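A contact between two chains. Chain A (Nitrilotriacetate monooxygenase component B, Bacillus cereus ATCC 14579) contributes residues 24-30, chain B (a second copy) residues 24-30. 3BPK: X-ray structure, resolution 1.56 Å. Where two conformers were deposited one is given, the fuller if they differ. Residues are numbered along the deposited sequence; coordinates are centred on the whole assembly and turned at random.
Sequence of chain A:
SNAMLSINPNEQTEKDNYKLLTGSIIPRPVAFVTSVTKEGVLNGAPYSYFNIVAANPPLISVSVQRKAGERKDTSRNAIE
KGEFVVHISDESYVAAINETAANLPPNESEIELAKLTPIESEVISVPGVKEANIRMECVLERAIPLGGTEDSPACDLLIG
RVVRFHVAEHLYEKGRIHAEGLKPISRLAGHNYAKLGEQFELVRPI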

ATOM      1  N   SER A  24       2.318  10.926   6.816  1.00 15.11           N
ATOM      2  CA  SER A  24       3.213  11.089   5.651  0.70 15.09           C
ATOM      3  C   SER A  24       2.851  10.201   4.474  1.00 15.06           C
ATOM      4  O   SER A  24       2.871  10.654   3.311  1.00 15.66           O
ATOM      5  N   ILE A  25       2.560   8.928   4.782  1.00 13.89           N
ATOM      6  CA  ILE A  25       2.266   7.918   3.731  1.00 13.52           C
ATOM      7  C   ILE A  25       0.761   7.988   3.488  1.00 14.30           C
ATOM      8  O   ILE A  25      -0.026   7.242   4.085  1.00 14.26           O
ATOM      9  N   ILE A  26       0.403   8.975   2.660  1.00 14.32           N
ATOM     10  CA  ILE A  26      -0.991   9.286   2.352  1.00 14.20           C
ATOM     11  C   ILE A  26      -1.139   9.626   0.888  1.00 14.88           C
ATOM     12  O   ILE A  26      -0.166  10.025   0.247  1.00 15.83           O
ATOM     13  N   PRO A  27      -2.346   9.433   0.334  1.00 15.66           N
ATOM     14  CA  PRO A  27      -3.533   8.804   0.944  1.00 15.97           C
ATOM     15  C   PRO A  27      -3.357   7.265   0.877  1.00 15.32           C
ATOM     16  O   PRO A  27      -2.597   6.760   0.035  1.00 16.99           O
ATOM     17  N   ARG A  28      -4.046   6.531   1.744  1.00 14.19           N
ATOM     18  CA  ARG A  28      -3.983   5.056   1.729  1.00 14.72           C
ATOM     19  C   ARG A  28      -5.330   4.448   1.397  1.00 15.30           C
ATOM     20  O   ARG A  28      -6.327   4.762   2.029  1.00 17.32           O
ATOM     21  N   PRO A  29      -5.342   3.519   0.444  1.00 14.56           N
ATOM     22  CA  PRO A  29      -6.625   2.876   0.107  1.00 14.59           C
ATOM     23  C   PRO A  29      -7.046   1.974   1.261  1.00 14.63           C
ATOM     24  O   PRO A  29      -6.181   1.459   1.986  1.00 15.57           O
ATOM     25  N   VAL A  30      -8.361   1.792   1.441  1.00 15.84           N
ATOM     26  CA  VAL A  30      -8.860   1.060   2.622  1.00 16.11           C
ATOM     27  C   VAL A  30      -9.500  -0.261   2.193  1.00 16.31           C
ATOM     28  O   VAL A  30     -10.468  -0.240   1.432  1.00 17.71           O
TER
ATOM     29  N   SER B  24      -8.769  -0.815  -9.465  1.00 15.71           N
ATOM     30  CA  SER B  24      -9.637  -1.064  -8.305  0.70 15.80           C
ATOM     31  C   SER B  24      -9.019  -0.598  -6.997  1.00 15.48           C
ATOM     32  O   SER B  24      -9.715  -0.039  -6.111  1.00 16.11           O
ATOM     33  N   ILE B  25      -7.722  -0.828  -6.866  1.00 14.98           N
ATOM     34  CA  ILE B  25      -7.031  -0.534  -5.593  1.00 15.12           C
ATOM     35  C   ILE B  25      -6.411   0.848  -5.776  1.00 15.87           C
ATOM     36  O   ILE B  25      -5.265   1.023  -6.208  1.00 15.00           O
ATOM     37  N   ILE B  26      -7.263   1.844  -5.532  1.00 15.72           N
ATOM     38  CA  ILE B  26      -6.919   3.249  -5.753  1.00 16.51           C
ATOM     39  C   ILE B  26      -7.524   4.084  -4.632  1.00 17.34           C
ATOM     40  O   ILE B  26      -8.480   3.646  -3.979  1.00 18.38           O
ATOM     41  N   PRO B  27      -6.949   5.272  -4.365  1.00 17.45           N
ATOM     42  CA  PRO B  27      -5.701   5.805  -4.944  1.00 17.37           C
ATOM     43  C   PRO B  27      -4.527   5.149  -4.232  1.00 16.81           C
ATOM     44  O   PRO B  27      -4.681   4.664  -3.096  1.00 18.41           O
ATOM     45  N   ARG B  28      -3.369   5.089  -4.888  1.00 14.17           N
ATOM     46  CA  ARG B  28      -2.181   4.485  -4.240  1.00 13.47           C
ATOM     47  C   ARG B  28      -1.098   5.554  -3.974  1.00 14.18           C
ATOM     48  O   ARG B  28      -0.777   6.335  -4.861  1.00 15.45           O
ATOM     49  N   PRO B  29      -0.528   5.559  -2.777  1.00 13.64           N
ATOM     50  CA  PRO B  29       0.547   6.522  -2.511  1.00 13.63           C
ATOM     51  C   PRO B  29       1.784   6.103  -3.296  1.00 14.09           C
ATOM     52  O   PRO B  29       1.987   4.903  -3.533  1.00 14.79           O
ATOM     53  N   VAL B  30       2.640   7.066  -3.629  1.00 14.32           N
ATOM     54  CA  VAL B  30       3.772   6.769  -4.521  1.00 14.60           C
ATOM     55  C   VAL B  30       5.093   6.999  -3.794  1.00 14.75           C
ATOM     56  O   VAL B  30       5.386   8.145  -3.370  1.00 15.23           O
TER

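This is a nearly symmetric, antiparallel contact between two copies of one protein, built on proline rings and bridged by two waters, with no direct hydrogen bond from one stretch to the other. The end-to-end directions lie 167° apart, and the register pairs Ile26 of each chain with Pro29 of the other, at CA-CA distances of 5.8 Å for Ile26(A)-Pro29(B) and 5.9 Å for Pro29(A)-Ile26(B).

Pro29 is the residue whose CA-to-CB bond points toward the partner in both chains, and it has the largest covered area, 78 Å² in A and 80 Å² in B out of 331 Å² in total. The two rings meet at Pro29(A) CD to Pro29(B) CD, 4.0 Å. Pro27 points sideways, yet its ring reaches its counterpart at Pro27(A) CG to Pro27(B) CG, 3.7 Å. All four rings are C-gamma endo, and a cis peptide bond precedes each Pro27. Ile25, m at chi1 and t at chi2, also starts sideways and its end leads away; its CG2 branch still touches proline, with Ile25(A) CG2 to Pro29(B) CG at 4.3 Å and Ile25(B) CG2 to Pro29(A) CG at 4.2 Å.

Pro27(A) O lies 3.2 Å from Pro29(B) CD, and Pro27(B) O 3.3 Å from Pro29(A) CD; proline nitrogen carries no hydrogen to offer, and neither oxygen has a hydrogen-bonding partner in the model. Water supplies the polar links instead: water 1 donates to Ile26(A) O (2.8 Å) and accepts from Val30(B) N (3.2 Å), while water 2 donates to Ile26(B) O (2.9 Å) and accepts from Val30(A) N (3.3 Å).

Ile26, Arg28 and Val30 point away. Arg28, with chi1 m, folds back on its own chain: Arg28(A) NH1 donates to Ile25(A) O at 2.8 Å, and Arg28(B) NH1 to Ile25(B) O at 2.9 Å.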

ATOM      1  CB  SER A  24       4.676  10.812   6.041  0.70 15.31           C
ATOM      2  OG  SER A  24       5.139  11.646   7.102  0.70 13.53           O
ATOM      3  CB  ILE A  25       2.808   6.537   4.120  1.00 12.95           C
ATOM      4  CG1 ILE A  25       4.333   6.629   4.303  1.00 14.61           C
ATOM      5  CG2 ILE A  25       2.447   5.494   3.060  1.00 13.77           C
ATOM      6  CD1 ILE A  25       5.010   5.335   4.856  1.00 15.57           C
ATOM      7  CB  ILE A  26      -1.553  10.496   3.204  1.00 14.31           C
ATOM      8  CG1 ILE A  26      -0.661  11.732   3.078  1.00 14.24           C
ATOM      9  CG2 ILE A  26      -1.733  10.065   4.693  1.00 14.17           C
ATOM     10  CD1 ILE A  26      -1.438  13.011   3.475  1.00 15.66           C
ATOM     11  CB  PRO A  27      -4.674   9.233   0.019  1.00 16.61           C
ATOM     12  CG  PRO A  27      -4.004   9.347  -1.358  1.00 18.19           C
ATOM     13  CD  PRO A  27      -2.572   9.847  -1.064  1.00 16.57           C
ATOM     14  CB  ARG A  28      -3.550   4.554   3.107  1.00 14.36           C
ATOM     15  CG  ARG A  28      -2.114   4.977   3.474  1.00 15.34           C
ATOM     16  CD  ARG A  28      -1.675   4.354   4.831  1.00 15.20           C
ATOM     17  NE  ARG A  28      -2.586   4.646   5.954  1.00 15.63           N
ATOM     18  CZ  ARG A  28      -2.649   5.825   6.590  1.00 15.89           C
ATOM     19  NH1 ARG A  28      -1.862   6.856   6.204  1.00 15.30           N
ATOM     20  NH2 ARG A  28      -3.490   5.983   7.633  1.00 16.36           N
ATOM     21  CB  PRO A  29      -6.282   2.072  -1.148  1.00 14.76           C
ATOM     22  CG  PRO A  29      -4.765   1.721  -0.995  1.00 16.21           C
ATOM     23  CD  PRO A  29      -4.188   2.956  -0.312  1.00 15.57           C
ATOM     24  CB  VAL A  30      -9.873   1.912   3.421  1.00 16.70           C
ATOM     25  CG1 VAL A  30     -10.477   1.117   4.570  1.00 19.01           C
ATOM     26  CG2 VAL A  30      -9.205   3.213   3.927  1.00 17.03           C
TER
ATOM     27  CB  SER B  24      -9.967  -2.564  -8.196  0.70 15.55           C
ATOM     28  OG  SER B  24     -10.648  -3.039  -9.352  0.70 13.59           O
ATOM     29  CB  ILE B  25      -6.028  -1.637  -5.196  1.00 14.67           C
ATOM     30  CG1 ILE B  25      -6.775  -2.981  -5.022  1.00 14.85           C
ATOM     31  CG2 ILE B  25      -5.236  -1.221  -3.925  1.00 15.01           C
ATOM     32  CD1 ILE B  25      -5.823  -4.205  -4.909  1.00 15.54           C
ATOM     33  CB  ILE B  26      -7.472   3.750  -7.107  1.00 15.73           C
ATOM     34  CG1 ILE B  26      -8.996   3.505  -7.196  1.00 17.22           C
ATOM     35  CG2 ILE B  26      -6.749   3.092  -8.293  1.00 17.01           C
ATOM     36  CD1 ILE B  26      -9.692   4.397  -8.275  1.00 17.84           C
ATOM     37  CB  PRO B  27      -5.770   7.300  -4.570  1.00 18.46           C
ATOM     38  CG  PRO B  27      -6.475   7.277  -3.248  1.00 19.04           C
ATOM     39  CD  PRO B  27      -7.521   6.186  -3.352  1.00 17.96           C
ATOM     40  CB  ARG B  28      -1.547   3.399  -5.123  1.00 13.54           C
ATOM     41  CG  ARG B  28      -2.526   2.233  -5.332  1.00 13.43           C
ATOM     42  CD  ARG B  28      -1.896   1.107  -6.154  1.00 13.74           C
ATOM     43  NE  ARG B  28      -1.409   1.487  -7.478  1.00 14.41           N
ATOM     44  CZ  ARG B  28      -2.215   1.725  -8.534  1.00 14.53           C
ATOM     45  NH1 ARG B  28      -3.538   1.615  -8.420  1.00 15.18           N
ATOM     46  NH2 ARG B  28      -1.702   2.045  -9.721  1.00 16.20           N
ATOM     47  CB  PRO B  29       0.778   6.398  -1.002  1.00 13.67           C
ATOM     48  CG  PRO B  29       0.344   5.005  -0.666  1.00 13.84           C
ATOM     49  CD  PRO B  29      -0.819   4.689  -1.615  1.00 13.78           C
ATOM     50  CB  VAL B  30       3.705   7.669  -5.825  1.00 14.93           C
ATOM     51  CG1 VAL B  30       4.864   7.403  -6.782  1.00 17.23           C
ATOM     52  CG2 VAL B  30       2.375   7.418  -6.582  1.00 15.54           C
TER
HETATM   53  O   HOH W   1       1.601   9.629  -1.937  1.00 17.09           O
HETATM   54  O   HOH W   2      -9.567   2.813  -1.407  1.00 21.73           O